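Local coordinates for MOBA relate protein (Mycobacterium sp., PDB 2WAW) that is of unknown function but carries a MobA-like NTP transferase domain of the GT-A clan, so it probably transfers a nucleotidyl group to a cofactor or related acceptor, at residues Gly8-Ala13 against Asp47-Thr52; Gly35-Met40 against Asp105-Thr110. All blocks are in the same frame, centred on the assembly; numbering follows the deposited sequence.

Contact 1 (Gly8-Ala13 against Asp47-Thr52)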
ATOM      1  N   GLY A   8      -4.975  -4.817   6.319  1.00 13.55           N
ATOM      2  CA  GLY A   8      -4.410  -4.103   5.170  1.00 13.05           C
ATOM      3  C   GLY A   8      -3.917  -2.736   5.592  1.00 14.30           C
ATOM      4  O   GLY A   8      -4.542  -2.082   6.416  1.00 15.43           O
ATOM      5  N   VAL A   9      -2.790  -2.299   5.022  1.00 14.31           N
ATOM      6  CA  VAL A   9      -2.226  -0.996   5.342  1.00 13.82           C
ATOM      7  C   VAL A   9      -1.912  -0.317   4.005  1.00 15.73           C
ATOM      8  O   VAL A   9      -1.062  -0.784   3.247  1.00 13.81           O
ATOM      9  CB  VAL A   9      -0.912  -1.112   6.175  1.00 13.87           C
ATOM     10  CG1 VAL A   9      -0.303   0.299   6.465  1.00 15.42           C
ATOM     11  CG2 VAL A   9      -1.137  -1.894   7.499  1.00 15.90           C
ATOM     12  N   VAL A  10      -2.619   0.766   3.725  1.00 13.55           N
ATOM     13  CA  VAL A  10      -2.384   1.557   2.530  1.00 14.85           C
ATOM     14  C   VAL A  10      -1.557   2.769   2.941  1.00 15.31           C
ATOM     15  O   VAL A  10      -2.036   3.638   3.700  1.00 14.27           O
ATOM     16  CB  VAL A  10      -3.707   2.007   1.902  1.00 13.73           C
ATOM     17  CG1 VAL A  10      -3.456   2.934   0.707  1.00 15.67           C
ATOM     18  CG2 VAL A  10      -4.524   0.819   1.437  1.00 16.13           C
ATOM     19  N   LEU A  11      -0.320   2.813   2.456  1.00 14.77           N
ATOM     20  CA  LEU A  11       0.601   3.922   2.778  1.00 13.99           C
ATOM     21  C   LEU A  11       0.351   5.056   1.802  1.00 14.51           C
ATOM     22  O   LEU A  11       0.599   4.920   0.592  1.00 15.04           O
ATOM     23  CB  LEU A  11       2.064   3.447   2.729  1.00 15.32           C
ATOM     24  CG  LEU A  11       2.359   2.277   3.674  1.00 13.91           C
ATOM     25  CD1 LEU A  11       3.749   1.710   3.347  1.00 20.68           C
ATOM     26  CD2 LEU A  11       2.340   2.727   5.136  1.00 15.14           C
ATOM     27  N   ALA A  12      -0.200   6.152   2.323  1.00 16.38           N
ATOM     28  CA  ALA A  12      -0.640   7.270   1.474  1.00 15.54           C
ATOM     29  C   ALA A  12      -0.205   8.628   2.009  1.00 16.45           C
ATOM     30  O   ALA A  12      -0.872   9.638   1.777  1.00 15.79           O
ATOM     31  CB  ALA A  12      -2.159   7.218   1.261  1.00 16.09           C
ATOM     32  N   ALA A  13       0.925   8.621   2.708  1.00 14.71           N
ATOM     33  CA  ALA A  13       1.500   9.826   3.314  1.00 15.62           C
ATOM     34  C   ALA A  13       2.700  10.308   2.489  1.00 17.21           C
ATOM     35  O   ALA A  13       3.651   9.555   2.233  1.00 17.35           O
ATOM     36  CB  ALA A  13       1.916   9.533   4.762  1.00 17.10           C
ATOM     37  N   ASP A  47      -9.558  -7.888   7.619  1.00 17.40           N
ATOM     38  CA  ASP A  47     -10.429  -7.652   8.769  1.00 17.44           C
ATOM     39  C   ASP A  47     -10.403  -6.190   9.201  1.00 18.27           C
ATOM     40  O   ASP A  47     -11.324  -5.709   9.884  1.00 20.99           O
ATOM     41  CB  ASP A  47      -9.977  -8.485   9.963  1.00 18.88           C
ATOM     42  CG  ASP A  47     -10.152  -9.984   9.757  1.00 19.24           C
ATOM     43  OD1 ASP A  47     -10.870 -10.416   8.832  1.00 20.33           O
ATOM     44  OD2 ASP A  47      -9.555 -10.725  10.563  1.00 20.55           O
ATOM     45  N   GLN A  48      -9.336  -5.490   8.820  1.00 16.85           N
ATOM     46  CA  GLN A  48      -9.111  -4.112   9.208  1.00 14.97           C
ATOM     47  C   GLN A  48      -8.370  -3.460   8.054  1.00 13.98           C
ATOM     48  O   GLN A  48      -7.524  -4.109   7.436  1.00 14.75           O
ATOM     49  CB  GLN A  48      -8.243  -4.063  10.475  1.00 18.06           C
ATOM     50  CG  GLN A  48      -7.743  -2.667  10.862  1.00 15.03           C
ATOM     51  CD  GLN A  48      -6.798  -2.682  12.036  1.00 15.36           C
ATOM     52  OE1 GLN A  48      -6.021  -3.636  12.229  1.00 15.78           O
ATOM     53  NE2 GLN A  48      -6.823  -1.607  12.810  1.00 15.04           N
ATOM     54  N   LEU A  49      -8.662  -2.200   7.796  1.00 13.52           N
ATOM     55  CA  LEU A  49      -7.942  -1.436   6.816  1.00 13.50           C
ATOM     56  C   LEU A  49      -7.498  -0.092   7.369  1.00 15.31           C
ATOM     57  O   LEU A  49      -8.282   0.685   7.722  1.00 16.08           O
ATOM     58  CB  LEU A  49      -8.781  -1.247   5.559  1.00 20.00           C
ATOM     59  CG  LEU A  49      -8.213  -0.501   4.361  1.00 20.00           C
ATOM     60  CD1 LEU A  49      -6.936  -1.140   3.890  1.00 20.00           C
ATOM     61  CD2 LEU A  49      -9.229  -0.520   3.254  1.00 20.00           C
ATOM     62  N   ILE A  50      -6.194   0.117   7.369  1.00 14.14           N
ATOM     63  CA  ILE A  50      -5.552   1.331   7.841  1.00 13.67           C
ATOM     64  C   ILE A  50      -5.018   2.143   6.658  1.00 14.13           C
ATOM     65  O   ILE A  50      -4.476   1.608   5.764  1.00 14.41           O
ATOM     66  CB  ILE A  50      -4.337   1.007   8.719  1.00 16.26           C
ATOM     67  CG1 ILE A  50      -4.758   0.294  10.005  1.00 16.53           C
ATOM     68  CG2 ILE A  50      -3.515   2.242   9.004  1.00 17.97           C
ATOM     69  CD1 ILE A  50      -3.642  -0.251  10.750  1.00 15.53           C
ATOM     70  N   VAL A  51      -5.262   3.424   6.686  1.00 13.56           N
ATOM     71  CA  VAL A  51      -4.702   4.319   5.669  1.00 15.17           C
ATOM     72  C   VAL A  51      -3.899   5.397   6.367  1.00 15.26           C
ATOM     73  O   VAL A  51      -4.381   6.026   7.326  1.00 15.19           O
ATOM     74  CB  VAL A  51      -5.810   4.994   4.835  1.00 15.54           C
ATOM     75  CG1 VAL A  51      -5.209   5.772   3.625  1.00 17.34           C
ATOM     76  CG2 VAL A  51      -6.851   3.971   4.396  1.00 21.95           C
ATOM     77  N   THR A  52      -2.660   5.605   5.903  1.00 14.83           N
ATOM     78  CA  THR A  52      -1.841   6.682   6.473  1.00 14.01           C
ATOM     79  C   THR A  52      -1.889   7.896   5.567  1.00 13.82           C
ATOM     80  O   THR A  52      -1.928   7.780   4.333  1.00 15.29           O
ATOM     81  CB  THR A  52      -0.359   6.272   6.693  1.00 14.25           C
ATOM     82  OG1 THR A  52       0.253   6.053   5.416  1.00 15.73           O
ATOM     83  CG2 THR A  52      -0.248   4.969   7.519  1.00 15.38           C
TER
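Val10 and Leu49 meet through single methyls: Val10 CG2 lies 4.0 Å from Leu49 CD1, the two side chains set obliquely. Leu49 CD1 also lies 3.6 Å from Gly8 O and nearly as close to Gly8 C. On the same face Val51 CG1 touches Ala12 CB at 4.1 Å. The other face carries Val9, Leu11, Ile50 and Thr52. There Leu11 and Thr52 run side by side and point the same way.

Between the faces the two strands pair in parallel, in the Rossmann-like sheet of a GT-A fold. Gly8 bonds to both neighbours of Leu49, and Val10 to both neighbours of Val51. Gly8 N gives to Gln48 O, and Ile50 N gives to Gly8 O in a nearly straight bond (176° at the hydrogen). Val10 N then donates to Ile50 O, and Thr52 N to Val10 O at 3.0 Å.

The polar edge is at the C-terminal end. Thr52 OG1 sits between its own backbone N and carbonyl carbon (chi1 67°). In that position Thr52 OG1 accepts a hydrogen bond from Ala12 N at 3.1 Å, and Ser84 OG is a further hydrogen-bond partner. Ala12 N also makes a weak bond to Thr52 O. At the other end Gln48 is held by Thr7 and Asp70.

Strand 98-103 pairs with the far edge of strand 6-12, through Val9 and Leu11. Helix 33-42 packs on Val10, Ala12, Leu49 and Val51. Helix 84-90 lies against Val9, Leu11 and Thr52, and strand 70-73 adjoins strand 48-53.

Contact 2 (Gly35-Met40 against Asp105-Thr110); sequences GATLAM and DQPGIT
Pro107 packs on helix 33-42 where the loop after strand 98-103 crosses it, in the Rossmann-like part of the GT-A fold. Residues Gln106 to Ile109 form a type I beta turn. It carries the chain toward helix 111-121, with Thr110 as the N-cap.

The apolar contacts come in two places. Ala36 CB meets Pro107 CB at 3.8 Å, methyl against ring carbon. One helical turn on, Met40 reaches Ile109. Its CG is anti to the backbone N (chi1 176°), and the chain then bends at both chi2 and chi3. This folded shape brings Met40 CE to 3.8 Å from Ile109 CG2, with Met40 SD close to the same methyl. The two side chains cross rather than run together. Met102, in strand 98-103, touches both of them as well as Thr37.

The polar contacts include no hydrogen bond between the two segments. Thr37 OG1 lies against the Pro107 ring, 3.5 Å from Pro107 CB and 3.6 Å from Pro107 CD. The ring nitrogen has no hydrogen to offer it. The hydroxyl is instead bonded to Gly104 O, just before the loop segment, and makes a weak bond to Leu33 O. Both partners are carbonyl oxygens, so the one hydroxyl hydrogen serves both, mainly Gly104 O. Asp105 and Gln106 turn their polar ends elsewhere, to Val182 N and Leu103 N.

A triethylene glycol molecule, probably from crystallisation, lies about 4 Å from the Pro107 side chain. On the other side of the turn, the methylene carbon Met40 CG lies 3.2 Å from the carbonyl oxygen Ile109 O.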
ATOM      1  N   GLY A  35      -8.811   7.293  -3.904  1.00 14.08           N
ATOM      2  CA  GLY A  35     -10.151   6.698  -3.892  1.00 14.95           C
ATOM      3  C   GLY A  35     -10.195   5.404  -4.686  1.00 15.18           C
ATOM      4  O   GLY A  35     -10.824   4.419  -4.281  1.00 14.25           O
ATOM      5  N   ALA A  36      -9.499   5.389  -5.818  1.00 15.16           N
ATOM      6  CA  ALA A  36      -9.448   4.184  -6.624  1.00 15.40           C
ATOM      7  C   ALA A  36      -8.722   3.035  -5.910  1.00 15.54           C
ATOM      8  O   ALA A  36      -9.192   1.875  -5.904  1.00 16.48           O
ATOM      9  CB  ALA A  36      -8.797   4.482  -7.972  1.00 13.74           C
ATOM     10  N   THR A  37      -7.598   3.357  -5.279  1.00 15.41           N
ATOM     11  CA  THR A  37      -6.855   2.357  -4.509  1.00 15.72           C
ATOM     12  C   THR A  37      -7.684   1.828  -3.330  1.00 15.40           C
ATOM     13  O   THR A  37      -7.726   0.625  -3.083  1.00 15.85           O
ATOM     14  CB  THR A  37      -5.531   2.915  -4.015  1.00 17.44           C
ATOM     15  OG1 THR A  37      -4.778   3.339  -5.159  1.00 15.53           O
ATOM     16  CG2 THR A  37      -4.749   1.856  -3.234  1.00 15.40           C
ATOM     17  N   LEU A  38      -8.379   2.726  -2.631  1.00 14.86           N
ATOM     18  CA  LEU A  38      -9.167   2.291  -1.468  1.00 15.33           C
ATOM     19  C   LEU A  38     -10.407   1.496  -1.859  1.00 17.43           C
ATOM     20  O   LEU A  38     -10.802   0.560  -1.142  1.00 15.23           O
ATOM     21  CB  LEU A  38      -9.522   3.485  -0.580  1.00 14.81           C
ATOM     22  CG  LEU A  38      -8.336   4.207   0.082  1.00 16.14           C
ATOM     23  CD1 LEU A  38      -8.883   5.347   0.926  1.00 17.34           C
ATOM     24  CD2 LEU A  38      -7.482   3.276   0.942  1.00 18.27           C
ATOM     25  N   ALA A  39     -10.999   1.837  -3.006  1.00 17.07           N
ATOM     26  CA  ALA A  39     -12.111   1.042  -3.571  1.00 18.81           C
ATOM     27  C   ALA A  39     -11.689  -0.417  -3.723  1.00 17.66           C
ATOM     28  O   ALA A  39     -12.437  -1.331  -3.344  1.00 20.92           O
ATOM     29  CB  ALA A  39     -12.543   1.609  -4.912  1.00 19.87           C
ATOM     30  N   MET A  40     -10.483  -0.640  -4.245  1.00 15.74           N
ATOM     31  CA  MET A  40      -9.948  -1.997  -4.403  1.00 15.83           C
ATOM     32  C   MET A  40      -9.600  -2.628  -3.043  1.00 16.43           C
ATOM     33  O   MET A  40      -9.927  -3.800  -2.782  1.00 17.22           O
ATOM     34  CB  MET A  40      -8.759  -1.965  -5.383  1.00 16.13           C
ATOM     35  CG  MET A  40      -8.033  -3.289  -5.589  1.00 18.16           C
ATOM     36  SD  MET A  40      -6.883  -3.688  -4.248  1.00 20.87           S
ATOM     37  CE  MET A  40      -5.782  -2.283  -4.322  1.00 25.15           C
ATOM     38  N   ASP A 105      -1.075   5.019  -4.193  1.00 16.36           N
ATOM     39  CA  ASP A 105      -0.992   5.398  -5.608  1.00 15.43           C
ATOM     40  C   ASP A 105      -0.810   4.206  -6.558  1.00 14.70           C
ATOM     41  O   ASP A 105      -0.385   4.368  -7.708  1.00 16.52           O
ATOM     42  CB  ASP A 105       0.081   6.485  -5.859  1.00 14.41           C
ATOM     43  CG  ASP A 105       1.452   6.106  -5.315  1.00 17.98           C
ATOM     44  OD1 ASP A 105       1.547   5.913  -4.080  1.00 18.68           O
ATOM     45  OD2 ASP A 105       2.430   6.054  -6.101  1.00 19.29           O
ATOM     46  N   GLN A 106      -1.185   3.028  -6.107  1.00 13.98           N
ATOM     47  CA  GLN A 106      -1.165   1.815  -6.903  1.00 17.32           C
ATOM     48  C   GLN A 106      -2.545   1.134  -7.031  1.00 16.06           C
ATOM     49  O   GLN A 106      -2.760   0.076  -6.496  1.00 17.15           O
ATOM     50  CB  GLN A 106      -0.230   0.795  -6.272  1.00 17.58           C
ATOM     51  CG  GLN A 106       1.184   1.136  -6.158  1.00 21.51           C
ATOM     52  CD  GLN A 106       1.966   0.193  -5.227  1.00 23.96           C
ATOM     53  OE1 GLN A 106       1.810   0.196  -4.023  1.00 32.50           O
ATOM     54  NE2 GLN A 106       2.831  -0.559  -5.801  1.00 20.61           N
ATOM     55  N   PRO A 107      -3.460   1.780  -7.738  1.00 14.59           N
ATOM     56  CA  PRO A 107      -4.830   1.260  -7.839  1.00 15.51           C
ATOM     57  C   PRO A 107      -4.976   0.022  -8.708  1.00 18.28           C
ATOM     58  O   PRO A 107      -6.036  -0.619  -8.694  1.00 21.22           O
ATOM     59  CB  PRO A 107      -5.609   2.428  -8.456  1.00 15.71           C
ATOM     60  CG  PRO A 107      -4.581   3.196  -9.251  1.00 14.91           C
ATOM     61  CD  PRO A 107      -3.301   3.073  -8.424  1.00 15.80           C
ATOM     62  N   GLY A 108      -3.933  -0.292  -9.476  1.00 15.35           N
ATOM     63  CA  GLY A 108      -3.945  -1.434 -10.393  1.00 17.83           C
ATOM     64  C   GLY A 108      -3.730  -2.787  -9.740  1.00 17.05           C
ATOM     65  O   GLY A 108      -3.855  -3.813 -10.382  1.00 18.09           O
ATOM     66  N   ILE A 109      -3.365  -2.797  -8.463  1.00 16.56           N
ATOM     67  CA  ILE A 109      -3.325  -4.040  -7.685  1.00 16.52           C
ATOM     68  C   ILE A 109      -4.735  -4.640  -7.675  1.00 17.99           C
ATOM     69  O   ILE A 109      -5.717  -3.902  -7.732  1.00 20.05           O
ATOM     70  CB  ILE A 109      -2.831  -3.711  -6.245  1.00 15.96           C
ATOM     71  CG1 ILE A 109      -1.326  -3.422  -6.270  1.00 16.86           C
ATOM     72  CG2 ILE A 109      -3.150  -4.840  -5.257  1.00 22.88           C
ATOM     73  CD1 ILE A 109      -0.816  -2.803  -4.962  1.00 18.62           C
ATOM     74  N   THR A 110      -4.837  -5.969  -7.619  1.00 19.49           N
ATOM     75  CA  THR A 110      -6.136  -6.646  -7.596  1.00 18.49           C
ATOM     76  C   THR A 110      -6.393  -7.372  -6.284  1.00 18.08           C
ATOM     77  O   THR A 110      -5.458  -7.824  -5.603  1.00 17.51           O
ATOM     78  CB  THR A 110      -6.296  -7.689  -8.739  1.00 18.82           C
ATOM     79  OG1 THR A 110      -5.402  -8.792  -8.535  1.00 19.39           O
ATOM     80  CG2 THR A 110      -6.039  -7.061 -10.091  1.00 20.01           C
TER

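Both contacts are largely buried, but contact 1 lies deeper, inside the main sheet, whereas contact 2 reaches the surface at Thr110. Contact 1 is held by regular backbone hydrogen bonds plus one to Thr52 OG1, with mostly apolar side chains on both faces. Contact 2 has no hydrogen bond across its segments and relies on van der Waals packing of a helix against a loop. Helix 33-42 joins them. It leads in sequence to strand 48-53, and its Leu38 CD2 packs on Val51 CG2 at 3.6 Å and on Val10 CG2. Thr37 and Met40 of the same helix meet the loop, while Thr37 CG2 also approaches Val10 CG1.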